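Local atomic coordinates of N-acetyltransferase domain-containing protein (Deinococcus radiodurans, PDB entry 3S6F), a protein that is a GNAT-family protein that probably transfers acetyl groups to an amine and binds coenzyme A and calcium. Residues Q59-N65 with I76-Q82; I10-L16 with F50-T55; W31-P35 with N138-I142. All coordinates share one frame; numbering follows the deposited sequence. Where two conformers were deposited one is given.

Contact 1: residues Q59-N65 with I76-Q82. With COA (coenzyme A), chain B.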
loop_
_atom_site.group_PDB
_atom_site.type_symbol
_atom_site.label_atom_id
_atom_site.label_comp_id
_atom_site.label_asym_id
_atom_site.label_seq_id
_atom_site.Cartn_x
_atom_site.Cartn_y
_atom_site.Cartn_z
ATOM N N GLN A 59 6.239 21.699 16.329
ATOM C CA GLN A 59 5.644 20.414 16.670
ATOM C C GLN A 59 4.762 19.935 15.541
ATOM O O GLN A 59 3.953 20.687 15.015
ATOM C CB GLN A 59 4.789 20.530 17.924
ATOM C CG GLN A 59 3.963 19.283 18.344
ATOM C CD GLN A 59 4.785 18.085 18.777
ATOM O OE1 GLN A 59 5.748 18.247 19.562
ATOM N NE2 GLN A 59 4.400 16.850 18.303
ATOM N N VAL A 60 4.870 18.649 15.213
ATOM C CA VAL A 60 3.983 18.009 14.264
ATOM C C VAL A 60 2.723 17.560 15.016
ATOM O O VAL A 60 2.815 16.773 15.961
ATOM C CB VAL A 60 4.657 16.818 13.555
ATOM C CG1 VAL A 60 3.663 16.136 12.583
ATOM C CG2 VAL A 60 5.927 17.303 12.799
ATOM N N ILE A 61 1.549 18.042 14.638
ATOM C CA ILE A 61 0.340 17.642 15.333
ATOM C C ILE A 61 -0.591 16.786 14.474
ATOM O O ILE A 61 -1.578 16.268 14.972
ATOM C CB ILE A 61 -0.392 18.815 16.045
ATOM C CG1 ILE A 61 -0.793 19.892 15.042
ATOM C CG2 ILE A 61 0.470 19.412 17.182
ATOM C CD1 ILE A 61 -1.917 19.532 14.059
ATOM N N GLY A 62 -0.230 16.571 13.198
ATOM C CA GLY A 62 -0.954 15.613 12.363
ATOM C C GLY A 62 -0.054 15.150 11.280
ATOM O O GLY A 62 0.815 15.914 10.821
ATOM N N PHE A 63 -0.262 13.919 10.798
ATOM C CA PHE A 63 0.516 13.428 9.658
ATOM C C PHE A 63 -0.280 12.397 8.931
ATOM O O PHE A 63 -1.218 11.778 9.451
ATOM C CB PHE A 63 1.896 12.864 10.062
ATOM C CG PHE A 63 1.850 11.480 10.662
ATOM C CD1 PHE A 63 1.546 11.280 11.978
ATOM C CD2 PHE A 63 2.065 10.386 9.847
ATOM C CE1 PHE A 63 1.466 10.004 12.491
ATOM C CE2 PHE A 63 2.026 9.114 10.373
ATOM C CZ PHE A 63 1.693 8.925 11.676
ATOM N N VAL A 64 0.140 12.146 7.693
ATOM C CA VAL A 64 -0.346 11.039 6.862
ATOM C C VAL A 64 0.826 10.597 6.001
ATOM O O VAL A 64 1.612 11.434 5.527
ATOM C CB VAL A 64 -1.547 11.469 6.010
ATOM C CG1 VAL A 64 -1.220 12.640 5.077
ATOM C CG2 VAL A 64 -2.156 10.317 5.250
ATOM N N ASN A 65 0.950 9.295 5.766
ATOM C CA ASN A 65 1.967 8.790 4.856
ATOM C C ASN A 65 1.341 7.953 3.758
ATOM O O ASN A 65 0.184 7.539 3.842
ATOM C CB ASN A 65 3.079 8.005 5.580
ATOM C CG ASN A 65 2.609 6.663 6.154
ATOM O OD1 ASN A 65 1.455 6.522 6.541
ATOM N ND2 ASN A 65 3.554 5.723 6.279
ATOM N N ILE A 76 -2.301 4.048 1.865
ATOM C CA ILE A 76 -2.144 5.023 2.954
ATOM C C ILE A 76 -2.103 4.286 4.287
ATOM O O ILE A 76 -3.152 3.936 4.811
ATOM C CB ILE A 76 -3.250 6.084 2.921
ATOM C CG1 ILE A 76 -3.156 6.856 1.534
ATOM C CG2 ILE A 76 -3.121 7.049 4.111
ATOM C CD1 ILE A 76 -4.283 7.803 1.204
ATOM N N PRO A 77 -0.906 3.982 4.817
ATOM C CA PRO A 77 -0.863 3.194 6.043
ATOM C C PRO A 77 -1.365 3.882 7.295
ATOM O O PRO A 77 -1.991 3.240 8.138
ATOM C CB PRO A 77 0.638 2.827 6.168
ATOM C CG PRO A 77 1.171 2.911 4.765
ATOM C CD PRO A 77 0.422 4.082 4.179
ATOM N N LEU A 78 -0.996 5.149 7.459
ATOM C CA LEU A 78 -1.193 5.892 8.708
ATOM C C LEU A 78 -1.765 7.262 8.453
ATOM O O LEU A 78 -1.289 7.989 7.576
ATOM C CB LEU A 78 0.132 6.046 9.461
ATOM C CG LEU A 78 0.906 4.788 9.838
ATOM C CD1 LEU A 78 2.312 5.176 10.318
ATOM C CD2 LEU A 78 0.152 3.939 10.878
ATOM N N LEU A 79 -2.738 7.645 9.267
ATOM C CA LEU A 79 -3.303 8.989 9.330
ATOM C C LEU A 79 -3.595 9.263 10.795
ATOM O O LEU A 79 -4.338 8.500 11.417
ATOM C CB LEU A 79 -4.588 9.083 8.505
ATOM C CG LEU A 79 -5.414 10.367 8.664
ATOM C CD1 LEU A 79 -4.697 11.569 8.050
ATOM C CD2 LEU A 79 -6.817 10.175 8.092
ATOM N N GLU A 80 -3.084 10.361 11.337
ATOM C CA GLU A 80 -3.390 10.666 12.718
ATOM C C GLU A 80 -3.255 12.148 12.965
ATOM O O GLU A 80 -2.333 12.819 12.521
ATOM C CB GLU A 80 -2.471 9.919 13.691
ATOM C CG GLU A 80 -2.910 10.012 15.143
ATOM C CD GLU A 80 -2.101 9.113 16.076
ATOM O OE1 GLU A 80 -1.096 8.521 15.616
ATOM O OE2 GLU A 80 -2.464 9.024 17.277
ATOM N N VAL A 81 -4.234 12.658 13.717
ATOM C CA VAL A 81 -4.239 14.014 14.252
ATOM C C VAL A 81 -4.268 13.880 15.760
ATOM O O VAL A 81 -5.037 13.097 16.311
ATOM C CB VAL A 81 -5.451 14.833 13.731
ATOM C CG1 VAL A 81 -5.594 16.166 14.442
ATOM C CG2 VAL A 81 -5.354 15.005 12.201
ATOM N N GLN A 82 -3.415 14.629 16.440
ATOM C CA GLN A 82 -3.368 14.550 17.907
ATOM C C GLN A 82 -4.704 14.998 18.482
ATOM O O GLN A 82 -5.342 15.904 17.962
ATOM C CB GLN A 82 -2.204 15.363 18.457
ATOM C CG GLN A 82 -0.896 14.723 17.993
ATOM C CD GLN A 82 0.335 15.220 18.652
ATOM O OE1 GLN A 82 0.258 16.059 19.526
ATOM N NE2 GLN A 82 1.507 14.683 18.257
HETATM N N1A COA B . -15.612 7.287 15.326
HETATM C C2A COA B . -16.638 7.989 14.731
HETATM N N3A COA B . -16.405 9.075 13.918
HETATM C C4A COA B . -15.120 9.465 13.726
HETATM C C5A COA B . -14.068 8.792 14.341
HETATM C C6A COA B . -14.314 7.671 15.130
HETATM N N6A COA B . -13.328 6.971 15.704
HETATM N N7A COA B . -12.919 9.415 13.967
HETATM C C8A COA B . -13.244 10.449 13.160
HETATM N N9A COA B . -14.601 10.497 13.003
HETATM C C1B COA B . -15.361 11.429 12.174
HETATM C C2B COA B . -16.321 12.282 12.993
HETATM O O2B COA B . -17.420 12.508 12.165
HETATM C C3B COA B . -15.598 13.603 13.209
HETATM O O3B COA B . -16.458 14.704 13.445
HETATM P P3B COA B . -16.748 15.209 14.961
HETATM O O7A COA B . -17.354 14.034 15.687
HETATM O O8A COA B . -15.431 15.607 15.579
HETATM O O9A COA B . -17.699 16.371 14.807
HETATM C C4B COA B . -14.851 13.691 11.888
HETATM O O4B COA B . -14.500 12.354 11.556
HETATM C C5B COA B . -13.607 14.557 11.959
HETATM O O5B COA B . -13.185 14.860 10.642
HETATM P P1A COA B . -11.957 15.895 10.475
HETATM O O1A COA B . -11.824 16.108 9.009
HETATM O O2A COA B . -12.096 17.102 11.357
HETATM O O3A COA B . -10.742 14.965 10.928
HETATM P P2A COA B . -9.905 14.993 12.298
HETATM O O4A COA B . -10.828 14.978 13.456
HETATM O O5A COA B . -8.910 16.096 12.201
HETATM O O6A COA B . -9.126 13.618 12.125
HETATM C CBP COA B . -8.975 11.241 12.323
HETATM C CCP COA B . -9.834 12.407 11.861
HETATM C CDP COA B . -7.626 11.279 11.581
HETATM C CEP COA B . -9.700 9.921 11.976
HETATM C CAP COA B . -8.804 11.404 13.844
HETATM O OAP COA B . -10.012 11.116 14.523
HETATM C C9P COA B . -7.729 10.479 14.366
HETATM O O9P COA B . -6.454 10.849 14.346
HETATM N N8P COA B . -8.057 9.312 14.902
HETATM C C7P COA B . -7.056 8.386 15.418
HETATM C C6P COA B . -6.283 7.629 14.328
HETATM C C5P COA B . -7.227 7.085 13.295
HETATM O O5P COA B . -8.239 6.475 13.652
HETATM N N4P COA B . -6.878 7.299 12.018
HETATM C C3P COA B . -7.522 6.646 10.904
HETATM C C2P COA B . -6.573 5.570 10.378
HETATM S S1P COA B . -6.393 4.152 11.513
#

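Contact 2: residues I10-L16 with F50-T55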
loop_
_atom_site.group_PDB
_atom_site.type_symbol
_atom_site.label_atom_id
_atom_site.label_comp_id
_atom_site.label_asym_id
_atom_site.label_seq_id
_atom_site.Cartn_x
_atom_site.Cartn_y
_atom_site.Cartn_z
ATOM N N ILE A 10 -1.612 26.705 11.410
ATOM C CA ILE A 10 -1.050 25.387 11.070
ATOM C C ILE A 10 -0.461 25.526 9.707
ATOM O O ILE A 10 -1.098 26.078 8.782
ATOM C CB ILE A 10 -2.129 24.300 11.086
ATOM C CG1 ILE A 10 -2.672 24.099 12.511
ATOM C CG2 ILE A 10 -1.583 22.986 10.511
ATOM C CD1 ILE A 10 -1.580 23.879 13.576
ATOM N N GLN A 11 0.759 25.026 9.575
ATOM C CA GLN A 11 1.454 24.948 8.318
ATOM C C GLN A 11 1.669 23.511 7.909
ATOM O O GLN A 11 1.823 22.640 8.751
ATOM C CB GLN A 11 2.781 25.675 8.440
ATOM C CG GLN A 11 2.565 27.216 8.648
ATOM C CD GLN A 11 3.805 28.014 8.323
ATOM O OE1 GLN A 11 4.634 28.269 9.201
ATOM N NE2 GLN A 11 3.972 28.359 7.052
ATOM N N PHE A 12 1.746 23.282 6.610
ATOM C CA PHE A 12 1.905 21.933 6.060
ATOM C C PHE A 12 3.206 21.834 5.305
ATOM O O PHE A 12 3.649 22.799 4.650
ATOM C CB PHE A 12 0.752 21.624 5.103
ATOM C CG PHE A 12 -0.573 21.644 5.756
ATOM C CD1 PHE A 12 -1.312 22.811 5.846
ATOM C CD2 PHE A 12 -1.133 20.479 6.268
ATOM C CE1 PHE A 12 -2.534 22.837 6.434
ATOM C CE2 PHE A 12 -2.358 20.491 6.867
ATOM C CZ PHE A 12 -3.080 21.678 6.967
ATOM N N GLN A 13 3.816 20.650 5.341
ATOM C CA GLN A 13 4.994 20.377 4.550
ATOM C C GLN A 13 5.041 18.901 4.183
ATOM O O GLN A 13 4.416 18.069 4.835
ATOM C CB GLN A 13 6.290 20.849 5.215
ATOM C CG GLN A 13 6.667 20.107 6.446
ATOM C CD GLN A 13 7.871 20.718 7.081
ATOM O OE1 GLN A 13 7.776 21.802 7.665
ATOM N NE2 GLN A 13 9.000 20.059 6.970
ATOM N N THR A 14 5.826 18.610 3.150
ATOM C CA THR A 14 5.931 17.284 2.579
ATOM C C THR A 14 7.367 16.771 2.563
ATOM O O THR A 14 7.694 15.826 1.847
ATOM C CB THR A 14 5.336 17.277 1.159
ATOM O OG1 THR A 14 6.085 18.195 0.353
ATOM C CG2 THR A 14 3.871 17.671 1.162
ATOM N N THR A 15 8.228 17.389 3.377
ATOM C CA THR A 15 9.592 16.950 3.580
ATOM C C THR A 15 9.860 16.893 5.082
ATOM O O THR A 15 9.087 17.411 5.884
ATOM C CB THR A 15 10.629 17.886 2.968
ATOM O OG1 THR A 15 10.828 18.993 3.838
ATOM C CG2 THR A 15 10.284 18.280 1.537
ATOM N N LEU A 16 10.981 16.292 5.453
ATOM C CA LEU A 16 11.461 16.277 6.815
ATOM C C LEU A 16 12.423 17.428 7.111
ATOM O O LEU A 16 13.026 17.472 8.167
ATOM C CB LEU A 16 12.102 14.926 7.142
ATOM C CG LEU A 16 11.118 13.763 7.258
ATOM C CD1 LEU A 16 11.854 12.432 7.133
ATOM C CD2 LEU A 16 10.366 13.862 8.593
ATOM N N PHE A 50 4.410 12.015 1.981
ATOM C CA PHE A 50 3.740 12.243 3.263
ATOM C C PHE A 50 3.388 13.706 3.381
ATOM O O PHE A 50 3.927 14.540 2.641
ATOM C CB PHE A 50 4.601 11.770 4.458
ATOM C CG PHE A 50 5.895 12.493 4.562
ATOM C CD1 PHE A 50 6.000 13.709 5.228
ATOM C CD2 PHE A 50 7.041 11.972 3.980
ATOM C CE1 PHE A 50 7.203 14.377 5.312
ATOM C CE2 PHE A 50 8.241 12.654 4.070
ATOM C CZ PHE A 50 8.315 13.855 4.737
ATOM N N VAL A 51 2.491 14.011 4.324
ATOM C CA VAL A 51 2.147 15.392 4.652
ATOM C C VAL A 51 2.157 15.548 6.170
ATOM O O VAL A 51 1.610 14.694 6.858
ATOM C CB VAL A 51 0.781 15.842 4.084
ATOM C CG1 VAL A 51 0.571 17.351 4.274
ATOM C CG2 VAL A 51 0.634 15.475 2.600
ATOM N N LEU A 52 2.800 16.594 6.654
ATOM C CA LEU A 52 2.836 16.978 8.053
ATOM C C LEU A 52 2.096 18.283 8.268
ATOM O O LEU A 52 2.236 19.203 7.468
ATOM C CB LEU A 52 4.300 17.197 8.514
ATOM C CG LEU A 52 5.297 16.097 8.172
ATOM C CD1 LEU A 52 6.690 16.430 8.694
ATOM C CD2 LEU A 52 4.834 14.731 8.716
ATOM N N ALA A 53 1.390 18.362 9.390
ATOM C CA ALA A 53 0.744 19.577 9.882
ATOM C C ALA A 53 1.468 19.993 11.148
ATOM O O ALA A 53 1.617 19.174 12.051
ATOM C CB ALA A 53 -0.727 19.311 10.176
ATOM N N ARG A 54 1.963 21.232 11.174
ATOM C CA ARG A 54 2.833 21.721 12.245
ATOM C C ARG A 54 2.286 23.016 12.838
ATOM O O ARG A 54 1.812 23.886 12.118
ATOM C CB ARG A 54 4.249 21.988 11.712
ATOM C CG ARG A 54 4.871 20.751 11.067
ATOM C CD ARG A 54 6.282 21.012 10.566
ATOM N NE ARG A 54 7.245 21.123 11.639
ATOM C CZ ARG A 54 8.508 21.463 11.489
ATOM N NH1 ARG A 54 8.966 21.866 10.327
ATOM N NH2 ARG A 54 9.300 21.431 12.528
ATOM N N THR A 55 2.433 23.145 14.140
ATOM C CA THR A 55 2.212 24.427 14.817
ATOM C C THR A 55 3.463 25.311 14.614
ATOM O O THR A 55 4.510 24.850 14.181
ATOM C CB THR A 55 1.885 24.207 16.307
ATOM O OG1 THR A 55 2.822 23.282 16.862
ATOM C CG2 THR A 55 0.499 23.684 16.482
HETATM O O HOH W 1 6.518 13.676 0.535
#

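Contact 3: residues W31-P35 with N138-I142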
loop_
_atom_site.group_PDB
_atom_site.type_symbol
_atom_site.label_atom_id
_atom_site.label_comp_id
_atom_site.label_asym_id
_atom_site.label_seq_id
_atom_site.Cartn_x
_atom_site.Cartn_y
_atom_site.Cartn_z
ATOM N N TRP A 31 -1.895 2.756 20.885
ATOM C CA TRP A 31 -1.091 1.627 20.445
ATOM C C TRP A 31 -0.383 1.019 21.642
ATOM O O TRP A 31 0.288 1.726 22.373
ATOM C CB TRP A 31 -0.044 2.045 19.431
ATOM C CG TRP A 31 -0.592 2.387 18.061
ATOM C CD1 TRP A 31 -1.709 3.129 17.742
ATOM C CD2 TRP A 31 0.008 2.016 16.826
ATOM N NE1 TRP A 31 -1.832 3.215 16.378
ATOM C CE2 TRP A 31 -0.806 2.526 15.793
ATOM C CE3 TRP A 31 1.155 1.304 16.477
ATOM C CZ2 TRP A 31 -0.513 2.331 14.456
ATOM C CZ3 TRP A 31 1.432 1.108 15.140
ATOM C CH2 TRP A 31 0.599 1.610 14.151
ATOM N N PRO A 32 -0.453 -0.312 21.811
ATOM C CA PRO A 32 0.263 -0.898 22.937
ATOM C C PRO A 32 1.785 -0.820 22.904
ATOM O O PRO A 32 2.404 -0.680 23.950
ATOM C CB PRO A 32 -0.179 -2.352 22.918
ATOM C CG PRO A 32 -1.511 -2.304 22.269
ATOM C CD PRO A 32 -1.401 -1.248 21.223
ATOM N N ASN A 33 2.387 -0.871 21.712
ATOM C CA ASN A 33 3.835 -0.871 21.578
ATOM C C ASN A 33 4.200 -0.055 20.357
ATOM O O ASN A 33 4.584 -0.592 19.332
ATOM C CB ASN A 33 4.382 -2.290 21.504
ATOM C CG ASN A 33 5.919 -2.310 21.476
ATOM O OD1 ASN A 33 6.549 -1.441 22.039
ATOM N ND2 ASN A 33 6.510 -3.304 20.814
ATOM N N PRO A 34 4.080 1.269 20.461
ATOM C CA PRO A 34 4.197 2.162 19.358
ATOM C C PRO A 34 5.624 2.366 18.836
ATOM O O PRO A 34 6.563 2.343 19.610
ATOM C CB PRO A 34 3.654 3.468 19.996
ATOM C CG PRO A 34 4.063 3.416 21.367
ATOM C CD PRO A 34 3.766 2.012 21.692
ATOM N N PRO A 35 5.782 2.674 17.533
ATOM C CA PRO A 35 7.053 3.250 17.099
ATOM C C PRO A 35 7.402 4.466 17.927
ATOM O O PRO A 35 6.547 5.264 18.290
ATOM C CB PRO A 35 6.765 3.686 15.645
ATOM C CG PRO A 35 5.677 2.743 15.213
ATOM C CD PRO A 35 4.810 2.622 16.430
ATOM N N ASN A 138 6.169 -6.809 15.976
ATOM C CA ASN A 138 6.910 -5.728 15.319
ATOM C C ASN A 138 6.137 -4.451 15.175
ATOM O O ASN A 138 6.442 -3.582 14.336
ATOM C CB ASN A 138 7.410 -6.231 13.986
ATOM C CG ASN A 138 8.399 -7.362 14.182
ATOM O OD1 ASN A 138 9.187 -7.358 15.153
ATOM N ND2 ASN A 138 8.318 -8.332 13.357
ATOM N N GLN A 139 5.181 -4.237 16.077
ATOM C CA GLN A 139 4.402 -3.028 16.102
ATOM C C GLN A 139 5.218 -1.734 16.246
ATOM O O GLN A 139 4.771 -0.685 15.788
ATOM C CB GLN A 139 3.312 -3.152 17.170
ATOM C CG GLN A 139 2.277 -2.021 17.152
ATOM C CD GLN A 139 1.207 -2.292 18.206
ATOM O OE1 GLN A 139 1.342 -1.917 19.338
ATOM N NE2 GLN A 139 0.132 -3.040 17.831
ATOM N N ALA A 140 6.387 -1.805 16.886
ATOM C CA ALA A 140 7.221 -0.630 17.064
ATOM C C ALA A 140 8.162 -0.375 15.892
ATOM O O ALA A 140 8.936 0.594 15.912
ATOM C CB ALA A 140 7.997 -0.710 18.401
ATOM N N GLY A 141 8.077 -1.202 14.856
ATOM C CA GLY A 141 8.858 -1.025 13.630
ATOM C C GLY A 141 10.061 -1.910 13.561
ATOM O O GLY A 141 10.655 -2.242 14.579
ATOM N N ILE A 142 10.485 -2.238 12.361
ATOM C CA ILE A 142 11.762 -2.945 12.170
ATOM C C ILE A 142 12.920 -1.998 12.452
ATOM O O ILE A 142 12.989 -0.879 11.901
ATOM C CB ILE A 142 11.913 -3.423 10.694
ATOM C CG1 ILE A 142 10.759 -4.317 10.299
ATOM C CG2 ILE A 142 13.257 -4.091 10.490
ATOM C CD1 ILE A 142 10.440 -5.457 11.285
#

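Contact 1: residues Q59-N65 with I76-Q82
F63 and E80 show how an antiparallel pair is knit: F63 N donates to E80 O at 2.9 Å, and E80 N returns a bond to F63 O. G62 with V81 and V64 with L79 flank it as non-hydrogen-bonded pairs. Beyond them the ladder continues, through Q82 N to I61 O (2.9 Å) at one end and N65 N to L78 O at the other. On the face that carries F63 and E80, the phenyl ring meets L78, CE2 lying 3.7 Å from L78 CB while L78 CD1 arrives at the ring edge, in plane. A chi1 of 78° sets F63 CG between its backbone N and carbonyl carbon, and the end of the ring thereby comes close to the partner strand. On the other face V64 CG2 touches I76 CG2 at 3.6 Å, and V64 CB rests 3.8 Å from L79 CD1. N65 OD1 accepts only a weak bond from L78 N (3.0 Å, 130°); N65 O is buried without a polar partner.

Coenzyme A bonds directly to the backbone of strand 79-81: its N4P donates to L79 O at 2.9 Å, and V81 N gives its hydrogen to O9P at 2.9 Å, almost straight at 177°. The pantetheine thus pairs with the strand much as another strand would, as in other GNAT enzymes. In an outer shell, the E80 carboxylate is held by F28 N and E29 N, and Q82 NE2 by G25 O.

I61 and G62 together face A53 of strand 49-54, a classic beta bulge. Helix 90-102 packs on V64 and I76, helix 37-46 on F63, and I76 bonds through its backbone to D109 of strand 107-112.

Contact 2: residues I10-L16 with F50-T55
R54 and Q13 meet across two antiparallel strands and illustrate how a side-chain bridge can be laid over a backbone ladder. Q11 with R54 and Q13 with L52 are the hydrogen-bonded pairs, with bonds such as R54 N to Q11 O at 2.8 Å; F12 with A53 is the non-hydrogen-bonded pair between them.

Along R54, CB lies 3.9 Å from Q11 O, and the chain then runs straight through chi2, which places CD 3.4 Å from Q13 OE1. A bend at chi3 (73°) swings the guanidinium so that NH1 reaches the same oxygen, donating to Q13 OE1 at 2.9 Å. The oxygen lies at the edge of the guanidinium, in its plane, whereas NH1 stands above the plane of the Q13 amide. The two flat groups are steeply turned, 77° apart. NH2 reaches further, to the carbonyls of G18 and G58. Q13 is steadied in its turn, since its NE2 donates to T15 O at 2.9 Å and also to E17 O. One amide thus bridges the arginine and the loop that follows its own strand.

On the opposite face the contact is apolar: A53 CB touches I10 CG2, and F12 CE2 lies 3.9 Å from A53 CB. The F12 ring also makes a cation-pi contact with R97. At the far end T14 O sits over one face of the F50 ring, and a water bridges the two segments, donating to T14 O (2.8 Å) and accepting from F50 N.

Strand 11-13 is the outermost in the chain's sheet on this side. Such antiparallel pairing of the first two strands, with the helical connection between them packed against the sheet, is characteristic of the GNAT fold.

Contact 3: residues W31-P35 with N138-I142
A type I beta turn from N138 to G141, in the loop after strand 126-134, docks through Q139 and A140 on the proline-rich loop that leads into helix 37-46. It is a worked example of how two irregular pieces, far apart in sequence, can be joined with a single hydrogen bond. The turn is closed by G141 N donating to N138 O at 2.9 Å, and its two middle residues, Q139 and A140, make the contact.

Q139 does most of the gripping. Its chain is extended through the first two torsions (chi1 -171°, chi2 177°), which carries the amide across the loop to the backbone of N33. There N33 N donates to OE1 at 2.8 Å, coming in nearly along the C=O axis. The same oxygen also touches P32 CD at 3.4 Å. Halfway down the chain, Q139 CG lies 3.6 Å from W31 CE3; the indole and the amide stand 63° apart. Q139 O approaches the indole at its edge, in plane, and P35 CD comes within 3.4 Å of that carbonyl oxygen.

A140 completes the fit with its methyl, which lies against two carbonyl oxygens: CB is 3.5 Å from N33 O and 3.6 Å from P34 O. Beside it P35 CA makes a CH...O contact of 3.5 Å with A140 O.

Outside the pair, F28 meets the W31 indole edge-to-face, and the second subunit contributes as well. Its D104 O accepts a hydrogen bond from N138 ND2, its Y106 OH is weakly bonded to Q139 NE2, and its L72 packs on W31 and P35. This is loop-to-loop docking at a subunit interface, with a beta turn of the C-terminal tail set against the entry to helix 37-46.

How the contacts relate
From the N terminus, the chain first lays down 10-16, runs through 31-35, and then closes contact 2 when 50-55 returns beside its opening strand. Contact 1 follows in series, closing a short hairpin between 59-65 and 76-82. Contact 3 waits until 138-142; its long loop encloses contact 1 and crosses contact 2, whose segments alternate with its own. Contacts 1 and 2 are stitched together in one sheet, with I61 N 2.8 Å from A53 O, and join its first four strands in order. Contacts 1 and 3 merely touch, L78 CD2 against W31 CZ2, whereas contacts 2 and 3 stay apart. Contact 3 ties the C-terminal tail to the loop leading into helix 37-46.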